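Long-range contact in extracellular solute-binding protein family 5 (PDB 4ONY), which probably binds peptides or related solutes in the periplasm and delivers them to an ABC transporter for import: residues A[438-443]-A[463-468]. Numbering follows the deposited sequence.
Sequences IMTRSP and VEIHTV
A parallel strand pairing at the edge of a mixed six-stranded sheet joins I438, M439 and T440 to I465, H466 and T467, and the two short axes diverge by 24°. Four backbone bonds fix the register: I438 N to E464 O at 2.8 Å, H466 N to I438 O at 2.9 Å, T440 N to H466 O at 3.0 Å, and V468 N to T440 O at 3.1 Å, the last carrying the ladder one residue past the end of strand 463-467. On one face the hydroxyls of T440 and T467 add a side-chain hydrogen bond to this pair, OG1 to OG1 at 2.7 Å, with either able to donate. T440 OG1 can reach across because it sits between its own backbone N and carbonyl carbon (chi1 51°). On that same face I438 CD1 meets V463 CG1 at 3.7 Å, and T440 CG2 lies 4.0 Å from I465 CG2. Helix 443-458 connects the strands in a beta-alpha-beta crossover, as in the alpha/beta lobes of periplasmic binding proteins, and packs on this face through L456 against V463 and A449 and L450 against I465. S442 is its N-cap, with OG bonded to E445 N. On the opposite face M439, its CG anti to the backbone N (chi1 -176°), brings CG to 3.9 Å from V468 CG2; Y473 and R476 of helix 470-478 also touch M439. Beyond the strand the CB of R441 points away from 463-468, and its NH1 forms a salt bridge with D470.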
loop_
_atom_site.group_PDB
_atom_site.type_symbol
_atom_site.label_atom_id
_atom_site.label_comp_id
_atom_site.label_asym_id
_atom_site.label_seq_id
_atom_site.Cartn_x
_atom_site.Cartn_y
_atom_site.Cartn_z
ATOM N N ILE A 438 -6.155 -25.758 6.781
ATOM C CA ILE A 438 -5.555 -24.425 6.660
ATOM C C ILE A 438 -4.088 -24.576 6.218
ATOM O O ILE A 438 -3.265 -25.158 6.967
ATOM C CB ILE A 438 -5.617 -23.634 7.968
ATOM C CG1 ILE A 438 -7.074 -23.505 8.451
ATOM C CG2 ILE A 438 -5.027 -22.246 7.764
ATOM C CD1 ILE A 438 -7.222 -22.831 9.801
ATOM N N MET A 439 -3.768 -24.094 5.016
ATOM C CA MET A 439 -2.404 -24.131 4.512
ATOM C C MET A 439 -1.693 -22.870 5.021
ATOM O O MET A 439 -2.122 -21.707 4.731
ATOM C CB MET A 439 -2.365 -24.187 2.991
ATOM C CG MET A 439 -0.948 -24.330 2.405
ATOM S SD MET A 439 -0.851 -24.577 0.594
ATOM C CE MET A 439 -1.530 -22.967 -0.006
ATOM N N THR A 440 -0.608 -23.086 5.756
ATOM C CA THR A 440 0.154 -21.983 6.366
ATOM C C THR A 440 1.580 -21.898 5.842
ATOM O O THR A 440 2.152 -22.911 5.426
ATOM C CB THR A 440 0.248 -22.172 7.863
ATOM O OG1 THR A 440 0.712 -23.484 8.146
ATOM C CG2 THR A 440 -1.082 -21.985 8.479
ATOM N N ARG A 441 2.166 -20.703 5.844
ATOM C CA ARG A 441 3.549 -20.583 5.284
ATOM C C ARG A 441 4.653 -20.406 6.290
ATOM O O ARG A 441 5.808 -20.361 5.874
ATOM C CB ARG A 441 3.750 -19.456 4.273
ATOM C CG ARG A 441 2.648 -18.498 4.010
ATOM C CD ARG A 441 3.264 -17.209 3.471
ATOM N NE ARG A 441 2.438 -16.564 2.439
ATOM C CZ ARG A 441 2.758 -16.445 1.136
ATOM N NH1 ARG A 441 3.908 -16.917 0.614
ATOM N NH2 ARG A 441 1.903 -15.828 0.331
ATOM N N SER A 442 4.329 -20.221 7.570
ATOM C CA SER A 442 5.324 -19.790 8.568
ATOM C C SER A 442 4.859 -20.081 9.982
ATOM O O SER A 442 3.668 -20.320 10.209
ATOM C CB SER A 442 5.596 -18.299 8.504
ATOM O OG SER A 442 4.493 -17.567 9.046
ATOM N N PRO A 443 5.808 -20.045 10.942
ATOM C CA PRO A 443 5.416 -20.303 12.322
ATOM C C PRO A 443 4.456 -19.261 12.874
ATOM O O PRO A 443 3.557 -19.627 13.604
ATOM C CB PRO A 443 6.748 -20.315 13.063
ATOM C CG PRO A 443 7.716 -20.828 12.024
ATOM C CD PRO A 443 7.278 -20.102 10.781
ATOM N N VAL A 463 -9.995 -29.435 11.954
ATOM C CA VAL A 463 -9.177 -28.611 11.102
ATOM C C VAL A 463 -7.763 -29.087 11.072
ATOM O O VAL A 463 -7.193 -29.279 12.108
ATOM C CB VAL A 463 -9.175 -27.171 11.652
ATOM C CG1 VAL A 463 -8.293 -26.269 10.816
ATOM C CG2 VAL A 463 -10.583 -26.634 11.696
ATOM N N GLU A 464 -7.197 -29.299 9.887
ATOM C CA GLU A 464 -5.801 -29.710 9.735
ATOM C C GLU A 464 -4.943 -28.493 9.398
ATOM O O GLU A 464 -5.319 -27.696 8.545
ATOM C CB GLU A 464 -5.697 -30.751 8.615
ATOM C CG GLU A 464 -6.590 -31.989 8.834
ATOM C CD GLU A 464 -6.854 -32.758 7.562
ATOM O OE1 GLU A 464 -6.481 -32.357 6.423
ATOM O OE2 GLU A 464 -7.498 -33.798 7.693
ATOM N N ILE A 465 -3.850 -28.294 10.102
ATOM C CA ILE A 465 -2.953 -27.204 9.773
ATOM C C ILE A 465 -1.767 -27.793 9.061
ATOM O O ILE A 465 -1.076 -28.636 9.606
ATOM C CB ILE A 465 -2.544 -26.412 11.020
ATOM C CG1 ILE A 465 -3.801 -25.748 11.617
ATOM C CG2 ILE A 465 -1.545 -25.326 10.650
ATOM C CD1 ILE A 465 -3.627 -25.265 13.021
ATOM N N HIS A 466 -1.512 -27.361 7.840
ATOM C CA HIS A 466 -0.462 -27.956 7.050
ATOM C C HIS A 466 0.507 -26.860 6.591
ATOM O O HIS A 466 0.119 -25.994 5.793
ATOM C CB HIS A 466 -1.149 -28.609 5.856
ATOM C CG HIS A 466 -0.216 -29.388 4.988
ATOM N ND1 HIS A 466 -0.017 -29.093 3.652
ATOM C CD2 HIS A 466 0.620 -30.406 5.274
ATOM C CE1 HIS A 466 0.903 -29.898 3.156
ATOM N NE2 HIS A 466 1.291 -30.714 4.116
ATOM N N THR A 467 1.723 -26.845 7.120
ATOM C CA THR A 467 2.717 -25.858 6.703
ATOM C C THR A 467 3.475 -26.334 5.471
ATOM O O THR A 467 3.926 -27.469 5.418
ATOM C CB THR A 467 3.722 -25.474 7.805
ATOM O OG1 THR A 467 3.068 -24.610 8.717
ATOM C CG2 THR A 467 4.911 -24.615 7.228
ATOM N N VAL A 468 3.577 -25.454 4.481
ATOM C CA VAL A 468 4.179 -25.751 3.185
ATOM C C VAL A 468 5.249 -24.659 2.958
ATOM O O VAL A 468 5.043 -23.494 3.295
ATOM C CB VAL A 468 3.075 -25.762 2.099
ATOM C CG1 VAL A 468 3.612 -26.045 0.702
ATOM C CG2 VAL A 468 2.024 -26.815 2.414
#